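Local coordinates for protein Rik1-associated factor 1 (Schizosaccharomyces pombe, PDB 4O9D) that helps to establish heterochromatin as a WD-repeat component of the Clr4 complex, which ubiquitylates and methylates histone H3, at residues T276-I281 with G297-T302; A235-Y240 with S251-S256; L138-L143 with F188-G193; R194-V199 with L217-T222. All coordinates share one frame; numbering follows the deposited sequence.

Interaction 1. Residues T276-I281 with G297-T302; sequences TTQKDI and GTDNQT
I281 and G297 face each other as an antiparallel non-hydrogen-bonded pair with CA atoms 4.4 Å apart, and beside them the backbone N of T298 donates to D280 O at 3.1 Å. The first segment is the loop that leaves the last strand of one blade and enters the first strand of the next; the second holds the type I turn G297-N300. Q278 spans the gap with a chain extended beyond CG. Its NE2 gives a nearly straight bond to D299 OD1 (3.1 Å, 177° at the hydrogen), in the plane of its own amide and on the syn side of the carboxylate. The two side chains run at about a right angle, their flat ends turned 40° apart. From the opposite face of the carboxylate the backbone N of Q301 reaches the same OD1, which closes an Asx turn, while Q301 NE2 sits above the plane at OD2, 3.0 Å away. The other end of the amide, Q278 OE1, accepts from the hydroxyl of T276 at 3.0 Å and also from S295. Farther out, T298 CG2 packs on D280 CB at 3.4 Å, and a water links D280 N with T298 OG1. D280 turns its OD1 to N253. Q278, linking the turn aspartate D299 to the strand serine S295, resembles part of the Asp-His-Ser/Thr-Trp tetrad of WD repeats, with a glutamine in the histidine's place. Its amide is held in one sense: a flip would probably bring its oxygen against the D299 carboxylate and its NH2 against donating hydroxyls.

Interaction 2. Residues A235-Y240 with S251-S256; sequences AFTSLY and SSNTLS
F236 and S252 meet as a non-hydrogen-bonded pair in an antiparallel hairpin that carries a beta bulge, formed by the first two strands of one blade of the WD-repeat propeller. With F236 CG anti to the carbonyl carbon (chi1 -76°), the CB of S252 stands over the centre of the ring, 3.8 Å away and 3° off the normal, a CH-pi contact; S251 O approaches the same ring obliquely at CD2. An alanine in place of F236 would probably leave S252 CB without its aromatic cover and open a gap beside A250 and L185, which also touch this side chain. At the bulge, T237 CG2 rests against ND2 of N253 at 3.5 Å, N253 having its side chain on the face opposite F236. Backbone bonds hold the strands: A235 and N253 exchange two, T237 N gives to S251 O at 2.8 Å, and S251 N to S238 O at 2.9 Å. Farther out, E234 takes the hydroxyl of S252, and N253 spends both ends of its amide on D280 and on the backbone N of I281, at the entry to the next blade. The hydroxyl of T237 gives its own proton to I281 O, while S251 OG, 2.7 Å away, donates to T237 OG1.

Interaction 3. Residues L138-L143 with F188-G193; sequences LSDDDL and FSNFLG
S139 CB lies over the centre of the F188 ring, 3.7 Å from the centroid and only 3° off the normal, in a CH-pi approach. A chi1 of -76° puts F188 CG anti to its carbonyl carbon, beside the backbone N, which starts the side chain toward segment 138-143. L143 O lies oblique to the ring, 3.3 Å from CE2, and S139 N is 3.4 Å from the same carbon; these two backbone atoms are already joined by a hydrogen bond of 2.8 Å. The L143 side chain crosses the phenylalanine at about a right angle, bringing CD2 to 4.1 Å from CE1. What the ring covers is thus the neck of a type I turn, S139-D142, which connects the first two strands of a propeller blade, while F188 lies one residue before the end of the first strand of the next blade; the pairing is one of inter-blade packing at the ends of the first, innermost strands. The turn is braced from inside by S139 OG, which accepts from the backbone N of L143 and, weakly, from that of D141. Replacing F188 by an alanine would probably leave S139 CB and L143 CD2 without their aromatic neighbour and open a gap facing A145 and L155. Beyond the ring the contact turns polar. D140 and N190 reach toward each other tip to tip, their carboxylate and amide planes 59° apart, and N190 ND2 gives D140 OD2 a straight but weak bond of 3.3 Å. N190 OD1 takes the backbone N of G193 at 2.8 Å in an Asx motif.

Interaction 4. Residues R194-V199 with L217-T222; sequences RSSDKV and LFDAST
K198 is bent at chi2 (-65°) and D219 holds CG anti to its backbone N (chi1 179°); on one face of the sheet the two side chains cross obliquely, with CE and NZ coming to OD1. NZ meets D219 OD1 at 2.9 Å, a salt bridge on the anti side of the carboxylate and 29° out of its plane. D219 OD2 points into its own turn, where it takes the backbone N of T222, an Asx motif, and the T222 hydroxyl at 2.7 Å. The two segments belong to the antiparallel hairpin of strands 198-204 and 214-219, the middle pair of a four-stranded propeller blade. V199 and F218 form its hydrogen-bonded pair, each giving its N to the other's O at 2.8 Å. On the far face from K198, V199 CB rests against F218 CB, and V199 CG2 touches A220 CB at 3.8 Å. Past the end of the pairing, A220 N still donates to D197 O at 3.1 Å, and a water donates to both D197 O and D219 OD1 and accepts from S221 N.

The contacts form two touching pairs. Interactions 3 and 4 have centres 9 Å apart and meet in one blade, that of 188-193, while 138-143 belongs to the blade before: S189 N bonds K198 O at 2.8 Å, N190 ND2 reaches D197 OD1 at 3.0 Å, and F188 CE1 packs on V199 CG2 at 3.7 Å. Interactions 1 and 2, 11 Å apart by centres, join where N253 OD1 takes I281 N at 2.8 Å, tying a hairpin to the start of the next blade's first strand. Interaction 2 comes within about 7 Å, at nearest atoms, of interactions 3 and 4, whereas interactions 1 and 3 lie 31 Å apart by centres, on opposite sides of the chain's centre.

Interaction 1. Residues T276-I281 with G297-T302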
# COMPACT_ATOMS: atom_id res chain seq x y z
N THR A 276 -14.47 -15.80 -4.70
CA THR A 276 -13.37 -16.37 -5.46
C THR A 276 -12.89 -17.58 -4.74
O THR A 276 -12.99 -17.66 -3.50
CB THR A 276 -12.17 -15.41 -5.50
OG1 THR A 276 -11.07 -16.04 -6.17
CG2 THR A 276 -11.74 -15.07 -4.11
N THR A 277 -12.30 -18.51 -5.48
CA THR A 277 -11.69 -19.69 -4.89
C THR A 277 -10.32 -19.43 -4.25
O THR A 277 -9.80 -20.29 -3.53
CB THR A 277 -11.53 -20.79 -5.95
OG1 THR A 277 -10.92 -20.23 -7.11
CG2 THR A 277 -12.88 -21.35 -6.32
N GLN A 278 -9.74 -18.27 -4.51
CA GLN A 278 -8.46 -17.91 -3.89
C GLN A 278 -8.54 -17.94 -2.37
O GLN A 278 -9.43 -17.33 -1.78
CB GLN A 278 -8.03 -16.51 -4.33
CG GLN A 278 -7.80 -16.43 -5.81
CD GLN A 278 -7.72 -15.02 -6.31
OE1 GLN A 278 -8.69 -14.27 -6.23
NE2 GLN A 278 -6.56 -14.64 -6.83
N LYS A 279 -7.61 -18.64 -1.74
CA LYS A 279 -7.65 -18.77 -0.30
C LYS A 279 -6.95 -17.61 0.40
O LYS A 279 -7.13 -17.43 1.61
CB LYS A 279 -7.01 -20.10 0.10
CG LYS A 279 -5.52 -20.13 -0.05
CD LYS A 279 -5.03 -21.54 -0.37
CE LYS A 279 -3.57 -21.72 0.00
NZ LYS A 279 -3.32 -23.09 0.53
N ASP A 280 -6.17 -16.81 -0.33
CA ASP A 280 -5.49 -15.67 0.27
C ASP A 280 -5.43 -14.52 -0.72
O ASP A 280 -4.62 -14.54 -1.66
CB ASP A 280 -4.06 -16.07 0.69
CG ASP A 280 -3.43 -15.07 1.67
OD1 ASP A 280 -3.90 -13.90 1.77
OD2 ASP A 280 -2.47 -15.47 2.35
N ILE A 281 -6.27 -13.50 -0.52
CA ILE A 281 -6.27 -12.37 -1.44
C ILE A 281 -5.29 -11.30 -0.94
O ILE A 281 -5.39 -10.80 0.21
CB ILE A 281 -7.68 -11.73 -1.59
CG1 ILE A 281 -8.72 -12.75 -2.07
CG2 ILE A 281 -7.63 -10.54 -2.54
CD1 ILE A 281 -10.12 -12.10 -2.26
N GLY A 297 -4.13 -12.94 -5.99
CA GLY A 297 -3.86 -13.74 -4.81
C GLY A 297 -2.50 -14.37 -4.72
O GLY A 297 -1.64 -14.19 -5.60
N THR A 298 -2.32 -15.12 -3.64
CA THR A 298 -1.12 -15.91 -3.41
C THR A 298 -1.07 -17.09 -4.36
O THR A 298 -0.04 -17.76 -4.42
CB THR A 298 -1.03 -16.45 -1.96
OG1 THR A 298 -2.08 -17.40 -1.73
CG2 THR A 298 -1.15 -15.29 -0.93
N ASP A 299 -2.16 -17.35 -5.09
CA ASP A 299 -2.14 -18.35 -6.18
C ASP A 299 -1.45 -17.86 -7.45
O ASP A 299 -1.39 -18.56 -8.47
CB ASP A 299 -3.54 -18.86 -6.54
CG ASP A 299 -4.50 -17.75 -6.97
OD1 ASP A 299 -4.14 -16.55 -6.92
OD2 ASP A 299 -5.65 -18.10 -7.33
N ASN A 300 -0.90 -16.65 -7.38
CA ASN A 300 -0.21 -16.09 -8.53
C ASN A 300 -1.14 -15.87 -9.72
O ASN A 300 -0.72 -16.02 -10.87
CB ASN A 300 0.96 -17.00 -8.92
CG ASN A 300 2.25 -16.23 -9.22
OD1 ASN A 300 2.46 -15.11 -8.74
ND2 ASN A 300 3.12 -16.85 -10.02
N GLN A 301 -2.40 -15.54 -9.49
CA GLN A 301 -3.27 -15.16 -10.61
C GLN A 301 -4.29 -14.15 -10.12
O GLN A 301 -4.46 -14.00 -8.92
CB GLN A 301 -3.96 -16.39 -11.21
CG GLN A 301 -4.85 -17.13 -10.23
CD GLN A 301 -5.20 -18.53 -10.74
OE1 GLN A 301 -4.64 -19.00 -11.75
NE2 GLN A 301 -6.10 -19.22 -10.03
N THR A 302 -4.92 -13.44 -11.06
CA THR A 302 -5.88 -12.38 -10.73
C THR A 302 -7.21 -12.71 -11.38
O THR A 302 -7.29 -12.88 -12.61
CB THR A 302 -5.42 -11.02 -11.31
OG1 THR A 302 -4.18 -10.62 -10.71
CG2 THR A 302 -6.48 -9.95 -11.12
O HOH W 1 -4.67 -17.51 -3.01

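Interaction 2. Residues A235-Y240 with S251-S256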
# COMPACT_ATOMS: atom_id res chain seq x y z
N ALA A 235 -11.29 -11.68 7.74
CA ALA A 235 -10.02 -10.96 7.80
C ALA A 235 -9.84 -10.14 6.53
O ALA A 235 -9.59 -10.69 5.44
CB ALA A 235 -8.86 -11.93 7.95
N PHE A 236 -9.95 -8.83 6.66
CA PHE A 236 -9.80 -7.95 5.53
C PHE A 236 -8.33 -7.73 5.20
O PHE A 236 -7.50 -7.54 6.09
CB PHE A 236 -10.55 -6.64 5.74
CG PHE A 236 -12.03 -6.81 5.55
CD1 PHE A 236 -12.80 -7.42 6.53
CD2 PHE A 236 -12.63 -6.43 4.37
CE1 PHE A 236 -14.15 -7.64 6.33
CE2 PHE A 236 -13.98 -6.65 4.17
CZ PHE A 236 -14.73 -7.24 5.13
N THR A 237 -8.04 -7.79 3.90
CA THR A 237 -6.69 -7.83 3.39
C THR A 237 -6.36 -6.63 2.52
O THR A 237 -5.20 -6.30 2.37
CB THR A 237 -6.43 -9.13 2.55
OG1 THR A 237 -7.35 -9.21 1.44
CG2 THR A 237 -6.56 -10.38 3.42
N SER A 238 -7.35 -5.96 1.96
CA SER A 238 -7.02 -4.89 1.04
C SER A 238 -8.19 -3.93 0.81
O SER A 238 -9.33 -4.36 0.78
CB SER A 238 -6.59 -5.55 -0.29
OG SER A 238 -6.65 -4.65 -1.35
N LEU A 239 -7.90 -2.65 0.64
CA LEU A 239 -8.89 -1.59 0.44
C LEU A 239 -8.42 -0.75 -0.72
O LEU A 239 -7.23 -0.39 -0.77
CB LEU A 239 -8.96 -0.64 1.67
CG LEU A 239 -9.45 -1.12 3.02
CD1 LEU A 239 -9.50 0.08 4.03
CD2 LEU A 239 -10.83 -1.74 2.94
N TYR A 240 -9.32 -0.45 -1.65
CA TYR A 240 -8.92 0.33 -2.81
C TYR A 240 -10.04 1.30 -3.18
O TYR A 240 -11.15 0.86 -3.44
CB TYR A 240 -8.59 -0.59 -3.99
CG TYR A 240 -8.18 0.11 -5.24
CD1 TYR A 240 -9.13 0.71 -6.07
CD2 TYR A 240 -6.84 0.17 -5.62
CE1 TYR A 240 -8.75 1.34 -7.26
CE2 TYR A 240 -6.45 0.80 -6.82
CZ TYR A 240 -7.42 1.39 -7.63
OH TYR A 240 -7.05 2.04 -8.78
N SER A 251 -11.31 -6.42 0.17
CA SER A 251 -11.24 -7.87 0.04
C SER A 251 -11.00 -8.51 1.40
O SER A 251 -10.36 -7.93 2.26
CB SER A 251 -10.14 -8.29 -0.94
OG SER A 251 -8.83 -7.89 -0.45
N SER A 252 -11.52 -9.72 1.60
CA SER A 252 -11.22 -10.46 2.81
C SER A 252 -10.92 -11.93 2.52
O SER A 252 -11.29 -12.46 1.47
CB SER A 252 -12.43 -10.38 3.75
OG SER A 252 -13.55 -11.04 3.15
N ASN A 253 -10.24 -12.58 3.47
CA ASN A 253 -10.10 -14.03 3.50
C ASN A 253 -11.11 -14.57 4.53
O ASN A 253 -11.35 -13.92 5.56
CB ASN A 253 -8.67 -14.44 3.93
CG ASN A 253 -7.59 -13.99 2.92
OD1 ASN A 253 -7.88 -13.74 1.76
ND2 ASN A 253 -6.35 -13.90 3.38
N THR A 254 -11.71 -15.73 4.24
CA THR A 254 -12.77 -16.30 5.08
C THR A 254 -12.34 -17.69 5.54
O THR A 254 -11.21 -18.10 5.27
CB THR A 254 -14.12 -16.39 4.32
OG1 THR A 254 -14.10 -17.51 3.43
CG2 THR A 254 -14.37 -15.11 3.52
N LEU A 255 -13.19 -18.43 6.22
CA LEU A 255 -12.82 -19.78 6.60
C LEU A 255 -12.54 -20.64 5.35
O LEU A 255 -11.60 -21.39 5.31
CB LEU A 255 -13.84 -20.41 7.52
CG LEU A 255 -14.13 -19.78 8.88
CD1 LEU A 255 -15.17 -20.53 9.69
CD2 LEU A 255 -12.90 -19.55 9.70
N SER A 256 -13.34 -20.46 4.32
CA SER A 256 -13.10 -21.07 3.02
C SER A 256 -12.39 -20.15 2.03
O SER A 256 -11.26 -19.91 2.17
CB SER A 256 -14.40 -21.62 2.43
OG SER A 256 -15.53 -21.02 2.99

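Interaction 3. Residues L138-L143 with F188-G193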
# COMPACT_ATOMS: atom_id res chain seq x y z
N LEU A 138 -3.71 9.42 4.39
CA LEU A 138 -3.57 10.88 4.47
C LEU A 138 -4.76 11.60 3.81
O LEU A 138 -5.14 11.30 2.66
CB LEU A 138 -2.26 11.28 3.78
CG LEU A 138 -1.70 12.68 4.03
CD1 LEU A 138 -1.43 12.93 5.50
CD2 LEU A 138 -0.40 12.88 3.23
N SER A 139 -5.36 12.54 4.52
CA SER A 139 -6.54 13.23 4.00
C SER A 139 -6.14 14.35 3.07
O SER A 139 -4.95 14.69 2.97
CB SER A 139 -7.36 13.82 5.15
OG SER A 139 -6.80 15.05 5.58
N ASP A 140 -7.12 14.95 2.41
CA ASP A 140 -6.86 16.09 1.53
C ASP A 140 -6.21 17.23 2.30
O ASP A 140 -5.47 18.02 1.71
CB ASP A 140 -8.14 16.60 0.88
CG ASP A 140 -8.74 15.62 -0.12
OD1 ASP A 140 -8.01 14.70 -0.57
OD2 ASP A 140 -9.93 15.81 -0.46
N ASP A 141 -6.49 17.33 3.60
CA ASP A 141 -5.91 18.40 4.43
C ASP A 141 -4.75 17.91 5.29
O ASP A 141 -4.50 18.47 6.37
CB ASP A 141 -6.98 19.04 5.33
CG ASP A 141 -7.97 19.89 4.55
OD1 ASP A 141 -7.68 20.23 3.38
OD2 ASP A 141 -9.04 20.24 5.10
N ASP A 142 -4.06 16.87 4.83
CA ASP A 142 -2.85 16.36 5.49
C ASP A 142 -3.07 15.76 6.90
O ASP A 142 -2.12 15.65 7.67
CB ASP A 142 -1.74 17.44 5.55
CG ASP A 142 -0.32 16.83 5.58
OD1 ASP A 142 -0.04 15.98 4.70
OD2 ASP A 142 0.51 17.17 6.48
N LEU A 143 -4.30 15.38 7.23
CA LEU A 143 -4.57 14.63 8.46
C LEU A 143 -4.08 13.21 8.24
O LEU A 143 -4.37 12.59 7.19
CB LEU A 143 -6.06 14.63 8.79
CG LEU A 143 -6.52 14.12 10.16
CD1 LEU A 143 -5.93 14.97 11.35
CD2 LEU A 143 -8.06 14.09 10.21
N PHE A 188 -9.13 7.30 4.01
CA PHE A 188 -10.12 8.36 4.10
C PHE A 188 -11.14 8.30 2.96
O PHE A 188 -10.83 7.80 1.88
CB PHE A 188 -9.42 9.71 4.04
CG PHE A 188 -8.73 10.10 5.33
CD1 PHE A 188 -9.45 10.64 6.38
CD2 PHE A 188 -7.36 9.93 5.47
CE1 PHE A 188 -8.80 11.02 7.60
CE2 PHE A 188 -6.71 10.30 6.67
CZ PHE A 188 -7.45 10.85 7.72
N SER A 189 -12.32 8.86 3.19
CA SER A 189 -13.34 8.90 2.15
C SER A 189 -14.19 10.16 2.27
O SER A 189 -14.65 10.50 3.37
CB SER A 189 -14.22 7.64 2.28
OG SER A 189 -15.26 7.62 1.32
N ASN A 190 -14.40 10.86 1.15
CA ASN A 190 -15.28 12.06 1.15
C ASN A 190 -15.99 12.33 -0.18
O ASN A 190 -16.48 13.44 -0.41
CB ASN A 190 -14.54 13.34 1.61
CG ASN A 190 -13.42 13.76 0.67
OD1 ASN A 190 -13.37 13.38 -0.51
ND2 ASN A 190 -12.51 14.59 1.19
N PHE A 191 -16.07 11.33 -1.04
CA PHE A 191 -16.90 11.44 -2.25
C PHE A 191 -16.44 12.66 -3.07
O PHE A 191 -17.23 13.54 -3.43
CB PHE A 191 -18.38 11.52 -1.85
CG PHE A 191 -19.35 11.47 -3.01
CD1 PHE A 191 -19.13 10.63 -4.09
CD2 PHE A 191 -20.50 12.27 -3.00
CE1 PHE A 191 -20.04 10.59 -5.16
CE2 PHE A 191 -21.41 12.23 -4.07
CZ PHE A 191 -21.18 11.39 -5.14
N LEU A 192 -15.13 12.67 -3.33
CA LEU A 192 -14.45 13.72 -4.09
C LEU A 192 -14.74 15.10 -3.54
O LEU A 192 -15.02 16.03 -4.29
CB LEU A 192 -14.81 13.66 -5.59
CG LEU A 192 -13.77 14.25 -6.56
CD1 LEU A 192 -12.42 13.53 -6.41
CD2 LEU A 192 -14.23 14.17 -8.02
N GLY A 193 -14.66 15.25 -2.22
CA GLY A 193 -14.85 16.57 -1.60
C GLY A 193 -16.29 17.05 -1.47
O GLY A 193 -16.53 18.16 -0.97

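Interaction 4. Residues R194-V199 with L217-T222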
# COMPACT_ATOMS: atom_id res chain seq x y z
N ARG A 194 -17.25 16.24 -1.89
CA ARG A 194 -18.65 16.62 -1.78
C ARG A 194 -19.33 16.30 -0.44
O ARG A 194 -20.46 16.73 -0.22
CB ARG A 194 -19.47 16.00 -2.93
CG ARG A 194 -19.03 16.49 -4.32
CD ARG A 194 -19.84 15.81 -5.41
NE ARG A 194 -19.30 14.49 -5.64
CZ ARG A 194 -18.71 14.09 -6.76
NH1 ARG A 194 -18.60 14.88 -7.83
NH2 ARG A 194 -18.23 12.86 -6.80
N SER A 195 -18.65 15.55 0.43
CA SER A 195 -19.17 15.20 1.75
C SER A 195 -18.09 15.45 2.82
O SER A 195 -16.98 15.86 2.49
CB SER A 195 -19.60 13.71 1.77
OG SER A 195 -20.35 13.41 2.94
N SER A 196 -18.40 15.20 4.09
CA SER A 196 -17.39 15.32 5.16
C SER A 196 -16.47 14.08 5.19
O SER A 196 -16.84 13.00 4.68
CB SER A 196 -18.04 15.52 6.53
OG SER A 196 -18.88 14.43 6.86
N ASP A 197 -15.29 14.22 5.79
CA ASP A 197 -14.32 13.12 5.84
C ASP A 197 -14.74 11.97 6.75
O ASP A 197 -15.10 12.18 7.90
CB ASP A 197 -12.95 13.62 6.30
CG ASP A 197 -12.17 14.32 5.19
OD1 ASP A 197 -12.79 14.66 4.16
OD2 ASP A 197 -10.95 14.54 5.36
N LYS A 198 -14.67 10.74 6.23
CA LYS A 198 -14.87 9.55 7.05
C LYS A 198 -13.60 8.69 6.93
O LYS A 198 -12.82 8.87 5.99
CB LYS A 198 -16.09 8.74 6.57
CG LYS A 198 -17.40 9.54 6.41
CD LYS A 198 -17.90 10.07 7.76
CE LYS A 198 -19.14 10.96 7.61
NZ LYS A 198 -19.90 11.11 8.90
N VAL A 199 -13.42 7.77 7.86
CA VAL A 199 -12.23 6.93 7.93
C VAL A 199 -12.74 5.51 7.92
O VAL A 199 -13.55 5.11 8.77
CB VAL A 199 -11.45 7.17 9.24
CG1 VAL A 199 -10.19 6.28 9.30
CG2 VAL A 199 -11.11 8.66 9.36
N LEU A 217 -16.59 2.01 9.94
CA LEU A 217 -16.49 3.39 9.49
C LEU A 217 -16.45 4.34 10.68
O LEU A 217 -17.16 4.12 11.67
CB LEU A 217 -17.70 3.74 8.63
CG LEU A 217 -17.61 5.03 7.80
CD1 LEU A 217 -16.57 4.91 6.64
CD2 LEU A 217 -19.01 5.41 7.28
N PHE A 218 -15.64 5.40 10.57
CA PHE A 218 -15.55 6.43 11.61
C PHE A 218 -15.76 7.83 10.99
O PHE A 218 -15.47 8.06 9.81
CB PHE A 218 -14.17 6.38 12.27
CG PHE A 218 -13.96 5.19 13.18
CD1 PHE A 218 -13.60 3.95 12.65
CD2 PHE A 218 -14.08 5.33 14.55
CE1 PHE A 218 -13.39 2.86 13.49
CE2 PHE A 218 -13.88 4.25 15.39
CZ PHE A 218 -13.54 3.01 14.87
N ASP A 219 -16.27 8.77 11.78
CA ASP A 219 -16.33 10.17 11.34
C ASP A 219 -15.01 10.85 11.73
O ASP A 219 -14.58 10.76 12.89
CB ASP A 219 -17.51 10.90 12.00
CG ASP A 219 -17.58 12.34 11.59
OD1 ASP A 219 -17.90 12.60 10.41
OD2 ASP A 219 -17.28 13.21 12.44
N ALA A 220 -14.34 11.51 10.78
CA ALA A 220 -13.02 12.06 11.09
C ALA A 220 -13.04 13.34 11.93
O ALA A 220 -12.16 13.52 12.74
CB ALA A 220 -12.19 12.31 9.82
N SER A 221 -14.01 14.23 11.74
CA SER A 221 -13.97 15.47 12.53
C SER A 221 -14.35 15.23 14.01
O SER A 221 -13.85 15.92 14.90
CB SER A 221 -14.81 16.57 11.90
OG SER A 221 -16.12 16.13 11.61
N THR A 222 -15.21 14.24 14.28
CA THR A 222 -15.50 13.87 15.67
C THR A 222 -14.68 12.67 16.14
O THR A 222 -14.69 12.35 17.34
CB THR A 222 -17.00 13.58 15.90
OG1 THR A 222 -17.42 12.48 15.07
CG2 THR A 222 -17.85 14.81 15.58
O HOH W 2 -15.82 14.14 9.45